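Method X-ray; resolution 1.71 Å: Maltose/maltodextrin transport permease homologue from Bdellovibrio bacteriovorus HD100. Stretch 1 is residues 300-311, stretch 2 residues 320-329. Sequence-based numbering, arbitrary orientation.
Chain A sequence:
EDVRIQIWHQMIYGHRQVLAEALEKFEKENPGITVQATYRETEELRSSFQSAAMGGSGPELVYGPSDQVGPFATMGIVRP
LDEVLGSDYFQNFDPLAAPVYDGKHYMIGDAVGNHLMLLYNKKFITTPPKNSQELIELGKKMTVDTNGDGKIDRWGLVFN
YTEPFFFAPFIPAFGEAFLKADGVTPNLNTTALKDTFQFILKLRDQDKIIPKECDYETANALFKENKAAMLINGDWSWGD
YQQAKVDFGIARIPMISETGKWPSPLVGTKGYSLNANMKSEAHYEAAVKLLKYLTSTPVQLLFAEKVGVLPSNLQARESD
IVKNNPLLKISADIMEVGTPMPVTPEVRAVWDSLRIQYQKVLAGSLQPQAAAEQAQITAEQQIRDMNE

Stretch 1 300-311: QLLFAEKVGVLP
Stretch 2 (320-329) DIVKNNPLLK

What fills the apolar centre? V322 (chi1 t) does: its CG2 lies 3.6 Å from P311 CD, 4.1 Å from L301 CD2 and 4.4 Å from A304 CB, while its CG1 meets L310 CD1 at 4.1 Å. L301 is m,t and L310 t,p. L310 CD1 also reaches L328 CD1 (m,t) at 4.2 Å. V322 thus touches both the helix, at L301 and A304, and the residues after it, L310 and P311, through methyl and methylene groups.

How does the helix of stretch 1 meet I321? Stretch 1 opens inside a helix already under way at Q300, and stretch 2 is helical from D320 to K323, with nearest CA atoms E305-I321 at 5.8 Å and A304-V322 at 6.6 Å. The CA-to-CB bond of I321 (m,t) points toward stretch 1; its CG2 sits 3.8 Å from A304 CB and 3.5 Å from E305 N, and its CD1 4.2 Å from L301 CB. A304 CB, whose CA-to-CB bond points toward stretch 2, meets this CG2 methyl.

What forms the polar edge? G308 leaves the helix with phi/psi 83/12, its CA 7.0 Å from N325 CA, and its O accepts a weak hydrogen bond from N325 ND2 at 2.8 Å, with an N-H...O angle of 124°. The O of water 1 donates to A304 O at 2.8 Å and accepts from N325 ND2 at 3.0 Å.

What holds N325 in place? With chi1 t and chi2 -13°, its OD1 caps L327 N at 2.9 Å, within a type I turn from N325 to L328.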

ATOM      1  N   GLN A 300      17.001  -7.960   1.947  1.00 16.81           N
ATOM      2  CA  GLN A 300      15.638  -8.309   2.354  1.00 16.94           C
ATOM      3  C   GLN A 300      15.563  -8.596   3.849  1.00 19.41           C
ATOM      4  O   GLN A 300      14.597  -8.208   4.518  1.00 17.12           O
ATOM      5  CB  GLN A 300      15.147  -9.521   1.569  1.00 15.74           C
ATOM      6  CG  GLN A 300      15.013  -9.283   0.068  1.00 14.31           C
ATOM      7  CD  GLN A 300      14.060 -10.267  -0.579  1.00 16.64           C
ATOM      8  OE1 GLN A 300      13.283 -10.928   0.108  1.00 14.95           O
ATOM      9  NE2 GLN A 300      14.107 -10.363  -1.913  1.00 14.40           N
ATOM     10  N   LEU A 301      16.566  -9.281   4.388  1.00 18.00           N
ATOM     11  CA  LEU A 301      16.553  -9.596   5.810  1.00 18.13           C
ATOM     12  C   LEU A 301      16.899  -8.392   6.676  1.00 19.07           C
ATOM     13  O   LEU A 301      16.535  -8.368   7.856  1.00 21.80           O
ATOM     14  CB  LEU A 301      17.508 -10.756   6.097  1.00 22.72           C
ATOM     15  CG  LEU A 301      17.054 -12.118   5.555  1.00 23.07           C
ATOM     16  CD1 LEU A 301      18.127 -13.195   5.794  1.00 20.65           C
ATOM     17  CD2 LEU A 301      15.709 -12.527   6.154  1.00 17.09           C
ATOM     18  N   LEU A 302      17.610  -7.406   6.131  1.00 16.42           N
ATOM     19  CA  LEU A 302      17.792  -6.151   6.852  1.00 20.45           C
ATOM     20  C   LEU A 302      16.452  -5.460   7.068  1.00 20.47           C
ATOM     21  O   LEU A 302      16.143  -5.010   8.182  1.00 19.66           O
ATOM     22  CB  LEU A 302      18.751  -5.240   6.087  1.00 22.14           C
ATOM     23  CG  LEU A 302      19.105  -3.909   6.745  1.00 26.32           C
ATOM     24  CD1 LEU A 302      19.818  -4.126   8.073  1.00 30.18           C
ATOM     25  CD2 LEU A 302      19.969  -3.093   5.785  1.00 29.81           C
ATOM     26  N   PHE A 303      15.637  -5.372   6.008  1.00 17.77           N
ATOM     27  CA  PHE A 303      14.283  -4.836   6.146  1.00 18.17           C
ATOM     28  C   PHE A 303      13.456  -5.705   7.080  1.00 19.86           C
ATOM     29  O   PHE A 303      12.745  -5.198   7.954  1.00 16.85           O
ATOM     30  CB  PHE A 303      13.593  -4.737   4.782  1.00 19.12           C
ATOM     31  CG  PHE A 303      14.004  -3.539   3.979  1.00 19.66           C
ATOM     32  CD1 PHE A 303      13.434  -2.300   4.227  1.00 16.11           C
ATOM     33  CD2 PHE A 303      14.948  -3.652   2.969  1.00 17.82           C
ATOM     34  CE1 PHE A 303      13.797  -1.199   3.492  1.00 14.60           C
ATOM     35  CE2 PHE A 303      15.321  -2.551   2.234  1.00 17.79           C
ATOM     36  CZ  PHE A 303      14.744  -1.312   2.502  1.00 17.11           C
ATOM     37  N   ALA A 304      13.528  -7.026   6.901  1.00 15.87           N
ATOM     38  CA  ALA A 304      12.765  -7.914   7.776  1.00 17.70           C
ATOM     39  C   ALA A 304      13.129  -7.686   9.239  1.00 18.78           C
ATOM     40  O   ALA A 304      12.253  -7.672  10.111  1.00 19.25           O
ATOM     41  CB  ALA A 304      12.994  -9.375   7.372  1.00 19.98           C
ATOM     42  N   GLU A 305      14.413  -7.452   9.521  1.00 18.54           N
ATOM     43  CA  GLU A 305      14.850  -7.285  10.902  1.00 21.58           C
ATOM     44  C   GLU A 305      14.453  -5.926  11.468  1.00 22.64           C
ATOM     45  O   GLU A 305      14.040  -5.834  12.630  1.00 26.17           O
ATOM     46  CB  GLU A 305      16.362  -7.479  10.987  1.00 22.84           C
ATOM     47  CG  GLU A 305      16.969  -7.223  12.356  1.00 36.81           C
ATOM     48  CD  GLU A 305      18.473  -7.436  12.347  1.00 53.35           C
ATOM     49  OE1 GLU A 305      19.190  -6.620  11.727  1.00 57.27           O
ATOM     50  OE2 GLU A 305      18.937  -8.434  12.938  1.00 61.39           O
ATOM     51  N   LYS A 306      14.565  -4.867  10.673  1.00 19.09           N
ATOM     52  CA  LYS A 306      14.409  -3.522  11.208  1.00 20.35           C
ATOM     53  C   LYS A 306      12.993  -2.972  11.089  1.00 17.12           C
ATOM     54  O   LYS A 306      12.587  -2.172  11.941  1.00 21.43           O
ATOM     55  CB  LYS A 306      15.412  -2.583  10.536  1.00 18.48           C
ATOM     56  CG  LYS A 306      16.855  -3.046  10.753  1.00 25.95           C
ATOM     57  CD  LYS A 306      17.820  -1.891  10.904  1.00 33.69           C
ATOM     58  CE  LYS A 306      19.197  -2.394  11.332  1.00 42.50           C
ATOM     59  NZ  LYS A 306      20.141  -1.273  11.580  1.00 47.98           N
ATOM     60  N   VAL A 307      12.213  -3.372  10.080  1.00 16.57           N
ATOM     61  CA  VAL A 307      10.843  -2.887   9.943  1.00 14.19           C
ATOM     62  C   VAL A 307       9.823  -4.011   9.848  1.00 13.02           C
ATOM     63  O   VAL A 307       8.633  -3.740   9.679  1.00 18.26           O
ATOM     64  CB  VAL A 307      10.688  -1.903   8.759  1.00 16.78           C
ATOM     65  CG1 VAL A 307      11.646  -0.719   8.953  1.00 19.52           C
ATOM     66  CG2 VAL A 307      10.904  -2.592   7.387  1.00 18.47           C
ATOM     67  N   GLY A 308      10.247  -5.266   9.957  1.00 16.08           N
ATOM     68  CA  GLY A 308       9.342  -6.338  10.311  1.00 15.58           C
ATOM     69  C   GLY A 308       8.532  -6.945   9.193  1.00 18.84           C
ATOM     70  O   GLY A 308       7.598  -7.704   9.483  1.00 16.24           O
ATOM     71  N   VAL A 309       8.856  -6.655   7.928  1.00 14.37           N
ATOM     72  CA  VAL A 309       8.044  -7.114   6.804  1.00 15.74           C
ATOM     73  C   VAL A 309       8.521  -8.471   6.291  1.00 17.37           C
ATOM     74  O   VAL A 309       9.629  -8.921   6.609  1.00 17.39           O
ATOM     75  CB  VAL A 309       8.037  -6.068   5.670  1.00 16.25           C
ATOM     76  CG1 VAL A 309       7.382  -4.771   6.161  1.00 15.90           C
ATOM     77  CG2 VAL A 309       9.448  -5.800   5.163  1.00 16.58           C
ATOM     78  N   LEU A 310       7.683  -9.121   5.485  1.00 13.93           N
ATOM     79  CA  LEU A 310       7.945 -10.471   4.988  1.00 14.59           C
ATOM     80  C   LEU A 310       8.800 -10.427   3.721  1.00 13.97           C
ATOM     81  O   LEU A 310       8.374  -9.828   2.725  1.00 13.70           O
ATOM     82  CB  LEU A 310       6.626 -11.171   4.687  1.00 14.65           C
ATOM     83  CG  LEU A 310       6.684 -12.612   4.181  1.00 16.01           C
ATOM     84  CD1 LEU A 310       7.189 -13.542   5.269  1.00 17.46           C
ATOM     85  CD2 LEU A 310       5.305 -13.030   3.659  1.00 14.60           C
ATOM     86  N   PRO A 311       9.961 -11.084   3.684  1.00 13.89           N
ATOM     87  CA  PRO A 311      10.759 -11.104   2.448  1.00 13.27           C
ATOM     88  C   PRO A 311       9.995 -11.700   1.276  1.00 15.20           C
ATOM     89  O   PRO A 311       9.144 -12.579   1.432  1.00 15.37           O
ATOM     90  CB  PRO A 311      11.960 -11.996   2.811  1.00 15.05           C
ATOM     91  CG  PRO A 311      12.107 -11.800   4.298  1.00 18.19           C
ATOM     92  CD  PRO A 311      10.681 -11.714   4.806  1.00 14.01           C
ATOM     93  N   ASP A 320      15.721 -17.005  11.103  1.00 25.57           N
ATOM     94  CA  ASP A 320      15.208 -16.693  12.438  1.00 25.66           C
ATOM     95  C   ASP A 320      14.584 -15.307  12.497  1.00 24.05           C
ATOM     96  O   ASP A 320      13.659 -15.074  13.284  1.00 26.58           O
ATOM     97  CB  ASP A 320      16.338 -16.769  13.466  1.00 25.71           C
ATOM     98  CG  ASP A 320      16.574 -18.176  13.962  1.00 43.62           C
ATOM     99  OD1 ASP A 320      17.598 -18.392  14.644  1.00 54.38           O
ATOM    100  OD2 ASP A 320      15.747 -19.061  13.655  1.00 44.18           O
ATOM    101  N   ILE A 321      15.110 -14.371  11.711  1.00 25.42           N
ATOM    102  CA  ILE A 321      14.567 -13.017  11.685  1.00 19.58           C
ATOM    103  C   ILE A 321      13.088 -13.041  11.319  1.00 24.52           C
ATOM    104  O   ILE A 321      12.269 -12.310  11.896  1.00 21.54           O
ATOM    105  CB  ILE A 321      15.386 -12.163  10.704  1.00 22.62           C
ATOM    106  CG1 ILE A 321      16.816 -11.979  11.219  1.00 24.14           C
ATOM    107  CG2 ILE A 321      14.697 -10.830  10.437  1.00 25.54           C
ATOM    108  CD1 ILE A 321      17.741 -11.278  10.219  1.00 28.03           C
ATOM    109  N   VAL A 322      12.725 -13.897  10.363  1.00 19.48           N
ATOM    110  CA  VAL A 322      11.345 -14.032   9.920  1.00 19.49           C
ATOM    111  C   VAL A 322      10.548 -14.904  10.880  1.00 21.92           C
ATOM    112  O   VAL A 322       9.444 -14.539  11.303  1.00 21.58           O
ATOM    113  CB  VAL A 322      11.322 -14.597   8.489  1.00 17.13           C
ATOM    114  CG1 VAL A 322       9.900 -14.877   8.028  1.00 22.16           C
ATOM    115  CG2 VAL A 322      11.993 -13.607   7.541  1.00 19.04           C
ATOM    116  N   LYS A 323      11.098 -16.069  11.233  1.00 24.73           N
ATOM    117  CA  LYS A 323      10.361 -17.029  12.049  1.00 28.35           C
ATOM    118  C   LYS A 323      10.046 -16.483  13.434  1.00 26.18           C
ATOM    119  O   LYS A 323       9.014 -16.835  14.011  1.00 30.57           O
ATOM    120  CB  LYS A 323      11.151 -18.333  12.179  1.00 32.28           C
ATOM    121  CG  LYS A 323      11.224 -19.175  10.911  1.00 40.82           C
ATOM    122  CD  LYS A 323      12.085 -20.403  11.153  1.00 43.78           C
ATOM    123  CE  LYS A 323      12.034 -21.373   9.992  1.00 49.99           C
ATOM    124  NZ  LYS A 323      13.044 -22.460  10.176  1.00 54.87           N
ATOM    125  N   ASN A 324      10.902 -15.622  13.978  1.00 24.38           N
ATOM    126  CA  ASN A 324      10.729 -15.108  15.335  1.00 33.32           C
ATOM    127  C   ASN A 324       9.958 -13.797  15.396  1.00 27.10           C
ATOM    128  O   ASN A 324       9.809 -13.235  16.484  1.00 27.05           O
ATOM    129  CB  ASN A 324      12.085 -14.908  16.012  1.00 27.01           C
ATOM    130  CG  ASN A 324      12.786 -16.218  16.302  1.00 36.36           C
ATOM    131  OD1 ASN A 324      12.166 -17.282  16.267  1.00 32.75           O
ATOM    132  ND2 ASN A 324      14.084 -16.149  16.592  1.00 32.70           N
ATOM    133  N   ASN A 325       9.498 -13.286  14.269  1.00 20.39           N
ATOM    134  CA  ASN A 325       8.748 -12.040  14.250  1.00 18.11           C
ATOM    135  C   ASN A 325       7.323 -12.333  14.694  1.00 20.68           C
ATOM    136  O   ASN A 325       6.612 -13.077  14.010  1.00 25.70           O
ATOM    137  CB  ASN A 325       8.797 -11.457  12.838  1.00 20.25           C
ATOM    138  CG  ASN A 325       7.992 -10.163  12.680  1.00 21.19           C
ATOM    139  OD1 ASN A 325       7.179  -9.783  13.534  1.00 21.95           O
ATOM    140  ND2 ASN A 325       8.222  -9.483  11.560  1.00 22.85           N
ATOM    141  N   PRO A 326       6.864 -11.794  15.828  1.00 22.01           N
ATOM    142  CA  PRO A 326       5.548 -12.195  16.345  1.00 25.78           C
ATOM    143  C   PRO A 326       4.378 -11.680  15.513  1.00 23.59           C
ATOM    144  O   PRO A 326       3.253 -12.153  15.705  1.00 31.47           O
ATOM    145  CB  PRO A 326       5.537 -11.607  17.764  1.00 26.94           C
ATOM    146  CG  PRO A 326       6.473 -10.444  17.702  1.00 28.63           C
ATOM    147  CD  PRO A 326       7.551 -10.841  16.722  1.00 24.69           C
ATOM    148  N   LEU A 327       4.602 -10.744  14.595  1.00 16.86           N
ATOM    149  CA  LEU A 327       3.521 -10.247  13.760  1.00 17.67           C
ATOM    150  C   LEU A 327       3.234 -11.142  12.563  1.00 22.68           C
ATOM    151  O   LEU A 327       2.142 -11.060  11.992  1.00 20.21           O
ATOM    152  CB  LEU A 327       3.858  -8.844  13.237  1.00 18.79           C
ATOM    153  CG  LEU A 327       3.997  -7.711  14.255  1.00 27.64           C
ATOM    154  CD1 LEU A 327       4.427  -6.436  13.545  1.00 27.07           C
ATOM    155  CD2 LEU A 327       2.701  -7.493  15.033  1.00 24.66           C
ATOM    156  N   LEU A 328       4.189 -11.969  12.132  1.00 28.23           N
ATOM    157  CA  LEU A 328       4.021 -12.503  10.783  1.00 33.00           C
ATOM    158  C   LEU A 328       2.954 -13.601  10.726  1.00 19.66           C
ATOM    159  O   LEU A 328       2.289 -13.747   9.696  1.00 20.93           O
ATOM    160  CB  LEU A 328       5.378 -12.957  10.223  1.00 38.75           C
ATOM    161  CG  LEU A 328       6.403 -11.835   9.897  1.00 28.90           C
ATOM    162  CD1 LEU A 328       7.681 -12.411   9.319  1.00 28.55           C
ATOM    163  CD2 LEU A 328       5.906 -10.676   8.956  1.00 21.59           C
ATOM    164  N   LYS A 329       2.704 -14.316  11.825  1.00 25.16           N
ATOM    165  CA  LYS A 329       1.648 -15.326  11.792  1.00 28.02           C
ATOM    166  C   LYS A 329       0.259 -14.700  11.667  1.00 25.36           C
ATOM    167  O   LYS A 329      -0.549 -15.137  10.837  1.00 22.20           O
ATOM    168  CB  LYS A 329       1.748 -16.232  13.024  1.00 33.42           C
ATOM    169  CG  LYS A 329       1.130 -17.621  12.836  1.00 49.94           C
ATOM    170  CD  LYS A 329       1.679 -18.374  11.600  1.00 64.39           C
ATOM    171  CE  LYS A 329       3.172 -18.123  11.314  1.00 67.07           C
ATOM    172  NZ  LYS A 329       3.482 -18.292   9.859  1.00 62.37           N
TER
HETATM  173  O   HOH W   1      10.613  -9.908   9.868  1.00 36.52           O